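Local coordinates for NS3-like protein (Alongshan virus, PDB 6M40) that probably unwinds RNA with energy from hydrolysing ATP and other nucleoside triphosphates, as the helicase part of a larger flavivirus-like NS3 protein, at residues A[273-281]-A[324-332]. Numbering follows the deposited sequence.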
ATOM      1  N   HIS A 273      -7.352  -2.942  10.262  1.00 69.44           N
ATOM      2  CA  HIS A 273      -8.093  -3.344   9.086  1.00 66.97           C
ATOM      3  C   HIS A 273      -9.578  -3.048   9.262  1.00 67.21           C
ATOM      4  O   HIS A 273     -10.088  -2.908  10.377  1.00 61.66           O
ATOM      5  CB  HIS A 273      -7.968  -4.846   8.817  1.00 71.03           C
ATOM      6  CG  HIS A 273      -6.585  -5.312   8.496  1.00 77.96           C
ATOM      7  ND1 HIS A 273      -5.721  -5.797   9.456  1.00 87.38           N
ATOM      8  CD2 HIS A 273      -5.928  -5.411   7.315  1.00 90.81           C
ATOM      9  CE1 HIS A 273      -4.584  -6.155   8.884  1.00 95.96           C
ATOM     10  NE2 HIS A 273      -4.682  -5.927   7.586  1.00129.34           N
ATOM     11  N   TYR A 274     -10.273  -2.971   8.134  1.00 67.21           N
ATOM     12  CA  TYR A 274     -11.693  -3.284   8.064  1.00 60.80           C
ATOM     13  C   TYR A 274     -11.826  -4.693   7.493  1.00 57.27           C
ATOM     14  O   TYR A 274     -11.076  -5.080   6.592  1.00 55.05           O
ATOM     15  CB  TYR A 274     -12.450  -2.267   7.213  1.00 58.13           C
ATOM     16  CG  TYR A 274     -12.788  -0.981   7.955  1.00 60.71           C
ATOM     17  CD1 TYR A 274     -13.842  -0.943   8.857  1.00 65.63           C
ATOM     18  CD2 TYR A 274     -12.054   0.191   7.755  1.00 60.60           C
ATOM     19  CE1 TYR A 274     -14.162   0.226   9.542  1.00 71.09           C
ATOM     20  CE2 TYR A 274     -12.368   1.355   8.432  1.00 61.50           C
ATOM     21  CZ  TYR A 274     -13.423   1.366   9.325  1.00 67.54           C
ATOM     22  OH  TYR A 274     -13.747   2.518  10.006  1.00 73.31           O
ATOM     23  N   LEU A 275     -12.758  -5.472   8.048  1.00 60.15           N
ATOM     24  CA  LEU A 275     -12.904  -6.887   7.719  1.00 60.11           C
ATOM     25  C   LEU A 275     -14.351  -7.182   7.346  1.00 60.98           C
ATOM     26  O   LEU A 275     -15.277  -6.549   7.860  1.00 62.67           O
ATOM     27  CB  LEU A 275     -12.476  -7.799   8.902  1.00 59.92           C
ATOM     28  CG  LEU A 275     -11.017  -7.667   9.336  1.00 63.56           C
ATOM     29  CD1 LEU A 275     -10.666  -8.439  10.610  1.00 65.51           C
ATOM     30  CD2 LEU A 275     -10.115  -8.126   8.191  1.00 62.74           C
ATOM     31  N   VAL A 276     -14.544  -8.157   6.459  1.00 60.71           N
ATOM     32  CA  VAL A 276     -15.885  -8.554   6.029  1.00 64.59           C
ATOM     33  C   VAL A 276     -16.469  -9.523   7.050  1.00 65.23           C
ATOM     34  O   VAL A 276     -15.845 -10.539   7.382  1.00 64.28           O
ATOM     35  CB  VAL A 276     -15.843  -9.191   4.631  1.00 63.63           C
ATOM     36  CG1 VAL A 276     -17.257  -9.514   4.169  1.00 65.25           C
ATOM     37  CG2 VAL A 276     -15.141  -8.290   3.635  1.00 58.76           C
ATOM     38  N   THR A 277     -17.687  -9.236   7.521  1.00 69.55           N
ATOM     39  CA  THR A 277     -18.255  -9.950   8.659  1.00 70.08           C
ATOM     40  C   THR A 277     -19.542 -10.709   8.341  1.00 72.99           C
ATOM     41  O   THR A 277     -20.151 -11.256   9.255  1.00 81.33           O
ATOM     42  CB  THR A 277     -18.531  -8.977   9.815  1.00 69.75           C
ATOM     43  OG1 THR A 277     -19.679  -8.184   9.499  1.00 73.99           O
ATOM     44  CG2 THR A 277     -17.347  -8.069  10.039  1.00 73.39           C
ATOM     45  N   ALA A 278     -19.986 -10.720   7.085  1.00 68.16           N
ATOM     46  CA  ALA A 278     -21.176 -11.453   6.648  1.00 77.27           C
ATOM     47  C   ALA A 278     -22.454 -10.630   6.777  1.00 74.48           C
ATOM     48  O   ALA A 278     -23.465 -10.969   6.161  1.00 80.05           O
ATOM     49  CB  ALA A 278     -21.333 -12.778   7.403  1.00 69.38           C
ATOM     50  N   VAL A 279     -22.441  -9.585   7.600  1.00 71.89           N
ATOM     51  CA  VAL A 279     -23.480  -8.565   7.577  1.00 70.08           C
ATOM     52  C   VAL A 279     -22.994  -7.281   6.941  1.00 68.22           C
ATOM     53  O   VAL A 279     -23.784  -6.342   6.785  1.00 66.14           O
ATOM     54  CB  VAL A 279     -24.020  -8.274   8.990  1.00 69.74           C
ATOM     55  CG1 VAL A 279     -25.524  -7.972   8.929  1.00 77.33           C
ATOM     56  CG2 VAL A 279     -23.723  -9.413   9.933  1.00 78.64           C
ATOM     57  N   GLY A 280     -21.731  -7.207   6.568  1.00 66.66           N
ATOM     58  CA  GLY A 280     -21.129  -5.977   6.101  1.00 65.19           C
ATOM     59  C   GLY A 280     -19.649  -5.958   6.446  1.00 62.85           C
ATOM     60  O   GLY A 280     -18.947  -6.974   6.254  1.00 61.64           O
ATOM     61  N   THR A 281     -19.166  -4.829   6.949  1.00 63.72           N
ATOM     62  CA  THR A 281     -17.788  -4.712   7.403  1.00 66.04           C
ATOM     63  C   THR A 281     -17.750  -4.129   8.807  1.00 65.92           C
ATOM     64  O   THR A 281     -18.654  -3.391   9.220  1.00 63.01           O
ATOM     65  CB  THR A 281     -16.927  -3.817   6.493  1.00 62.51           C
ATOM     66  OG1 THR A 281     -17.325  -2.446   6.638  1.00 61.93           O
ATOM     67  CG2 THR A 281     -17.021  -4.228   5.039  1.00 62.41           C
ATOM     68  N   HIS A 324      -4.737 -10.306   5.349  1.00 65.96           N
ATOM     69  CA  HIS A 324      -5.606 -11.026   6.266  1.00 64.66           C
ATOM     70  C   HIS A 324      -6.711 -11.712   5.462  1.00 62.81           C
ATOM     71  O   HIS A 324      -7.263 -11.110   4.537  1.00 63.11           O
ATOM     72  CB  HIS A 324      -6.209 -10.076   7.295  1.00 66.19           C
ATOM     73  CG  HIS A 324      -7.095 -10.756   8.293  1.00 62.48           C
ATOM     74  ND1 HIS A 324      -8.322 -11.279   7.955  1.00 63.66           N
ATOM     75  CD2 HIS A 324      -6.933 -11.006   9.613  1.00 63.74           C
ATOM     76  CE1 HIS A 324      -8.884 -11.809   9.024  1.00 63.27           C
ATOM     77  NE2 HIS A 324      -8.061 -11.659  10.043  1.00 70.69           N
ATOM     78  N   PRO A 325      -7.067 -12.951   5.799  1.00 61.34           N
ATOM     79  CA  PRO A 325      -7.871 -13.771   4.878  1.00 60.37           C
ATOM     80  C   PRO A 325      -9.160 -13.134   4.376  1.00 62.64           C
ATOM     81  O   PRO A 325      -9.559 -13.415   3.235  1.00 60.26           O
ATOM     82  CB  PRO A 325      -8.159 -15.041   5.703  1.00 59.73           C
ATOM     83  CG  PRO A 325      -7.622 -14.756   7.115  1.00 67.57           C
ATOM     84  CD  PRO A 325      -6.565 -13.738   6.940  1.00 69.65           C
ATOM     85  N   ASP A 326      -9.844 -12.313   5.167  1.00 59.15           N
ATOM     86  CA  ASP A 326     -11.077 -11.687   4.708  1.00 60.65           C
ATOM     87  C   ASP A 326     -11.045 -10.199   5.053  1.00 61.65           C
ATOM     88  O   ASP A 326     -11.914  -9.667   5.743  1.00 61.92           O
ATOM     89  CB  ASP A 326     -12.308 -12.401   5.278  1.00 65.37           C
ATOM     90  CG  ASP A 326     -12.152 -12.761   6.726  1.00 65.77           C
ATOM     91  OD1 ASP A 326     -11.705 -11.897   7.501  1.00 65.18           O
ATOM     92  OD2 ASP A 326     -12.490 -13.901   7.097  1.00 67.73           O
ATOM     93  N   SER A 327     -10.018  -9.520   4.541  1.00 61.72           N
ATOM     94  CA  SER A 327      -9.958  -8.070   4.615  1.00 59.68           C
ATOM     95  C   SER A 327     -10.751  -7.457   3.470  1.00 53.99           C
ATOM     96  O   SER A 327     -10.797  -7.985   2.353  1.00 51.51           O
ATOM     97  CB  SER A 327      -8.512  -7.576   4.576  1.00 60.06           C
ATOM     98  OG  SER A 327      -7.946  -7.699   3.278  1.00 59.27           O
ATOM     99  N   VAL A 328     -11.406  -6.336   3.767  1.00 53.61           N
ATOM    100  CA  VAL A 328     -12.260  -5.720   2.770  1.00 55.15           C
ATOM    101  C   VAL A 328     -11.489  -5.228   1.552  1.00 51.55           C
ATOM    102  O   VAL A 328     -12.090  -5.024   0.492  1.00 50.03           O
ATOM    103  CB  VAL A 328     -13.068  -4.553   3.369  1.00 57.33           C
ATOM    104  CG1 VAL A 328     -12.138  -3.446   3.822  1.00 52.80           C
ATOM    105  CG2 VAL A 328     -14.072  -4.031   2.348  1.00 51.82           C
ATOM    106  N   THR A 329     -10.174  -5.036   1.666  1.00 53.21           N
ATOM    107  CA  THR A 329      -9.409  -4.760   0.459  1.00 55.58           C
ATOM    108  C   THR A 329      -9.366  -5.975  -0.445  1.00 48.64           C
ATOM    109  O   THR A 329      -9.363  -5.836  -1.670  1.00 48.43           O
ATOM    110  CB  THR A 329      -7.990  -4.313   0.794  1.00 58.33           C
ATOM    111  OG1 THR A 329      -7.400  -5.194   1.759  1.00 68.75           O
ATOM    112  CG2 THR A 329      -7.983  -2.884   1.332  1.00 63.70           C
ATOM    113  N   LEU A 330      -9.385  -7.171   0.136  1.00 52.80           N
ATOM    114  CA  LEU A 330      -9.415  -8.375  -0.686  1.00 54.48           C
ATOM    115  C   LEU A 330     -10.801  -8.586  -1.285  1.00 51.91           C
ATOM    116  O   LEU A 330     -10.934  -9.213  -2.343  1.00 52.16           O
ATOM    117  CB  LEU A 330      -8.981  -9.571   0.146  1.00 57.75           C
ATOM    118  CG  LEU A 330      -8.305 -10.743  -0.566  1.00 57.36           C
ATOM    119  CD1 LEU A 330      -7.190 -10.318  -1.518  1.00 58.96           C
ATOM    120  CD2 LEU A 330      -7.752 -11.684   0.486  1.00 56.36           C
ATOM    121  N   LEU A 331     -11.838  -8.046  -0.643  1.00 49.65           N
ATOM    122  CA  LEU A 331     -13.166  -8.074  -1.242  1.00 46.41           C
ATOM    123  C   LEU A 331     -13.249  -7.143  -2.447  1.00 47.82           C
ATOM    124  O   LEU A 331     -13.654  -7.561  -3.537  1.00 48.96           O
ATOM    125  CB  LEU A 331     -14.227  -7.711  -0.200  1.00 50.31           C
ATOM    126  CG  LEU A 331     -15.637  -7.423  -0.731  1.00 47.89           C
ATOM    127  CD1 LEU A 331     -16.241  -8.653  -1.399  1.00 50.99           C
ATOM    128  CD2 LEU A 331     -16.541  -6.925   0.387  1.00 48.12           C
ATOM    129  N   GLU A 332     -12.863  -5.872  -2.282  1.00 50.35           N
ATOM    130  CA  GLU A 332     -13.005  -4.929  -3.390  1.00 47.36           C
ATOM    131  C   GLU A 332     -12.120  -5.324  -4.567  1.00 46.63           C
ATOM    132  O   GLU A 332     -12.511  -5.138  -5.724  1.00 47.62           O
ATOM    133  CB  GLU A 332     -12.693  -3.503  -2.924  1.00 43.50           C
ATOM    134  CG  GLU A 332     -13.403  -3.135  -1.619  1.00 48.07           C
ATOM    135  CD  GLU A 332     -13.632  -1.649  -1.396  1.00 49.55           C
ATOM    136  OE1 GLU A 332     -12.666  -0.867  -1.440  1.00 49.08           O
ATOM    137  OE2 GLU A 332     -14.791  -1.272  -1.146  1.00 52.58           O
TER
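Two backbone hydrogen bonds, between Val328 and Tyr274 and between Val276 and Asp326, are a worked example of how one isolated beta bridge can tie the start of a helix to the end of a strand. Val328 N donates to Tyr274 O over 3.1 Å in an almost straight line (179°), and Val276 N donates a hydrogen bond to Asp326 O, also at 3.1 Å (166°). Leu275 and Ser327 form the bridged pair between these two bonds. The other edge of the strand is already occupied, since His273 pairs with Val284 and Leu275 with Lys282 on strand 281-287. Ser327 is the N-cap residue: its N donates to His324 O at 3.2 Å, its carbonyl accepts from Leu331 N and, weakly, from Leu330 N inside the first turn, and its OG has a weak hydrogen bond to Asp323. Two residues on, Thr329 OG1 is hydrogen-bonded to Asp121, and Asp326 N is weakly held by His324 ND1 at 3.3 Å.

Side chains pack around the bridge. CD2 of Leu275 sits over one face of the His324 ring, 4.0 Å from its centroid in a CH-pi contact, with Pro325 CD against the opposite face. The imidazole is brought beneath the leucine because its CG lies anti to the backbone N (chi1 -179°). On the helix side, Val328 splits its branches: CG1 meets Tyr274 CB at 3.6 Å, whereas CG2 meets Thr281 CG2. Val276 CG2 packs on Leu331 CD2, and Val351 and Ala354 of helix 349-357 extend this apolar patch. Thr281 turns its hydroxyl elsewhere, to Ala410 and Asp409.

The arrangement joins strands 264-276 and 281-287 to helix 328-339, consistent with the hairpin that, in flavivirus NS3 helicases, extends from the second RecA-like domain to the C-terminal helical domain.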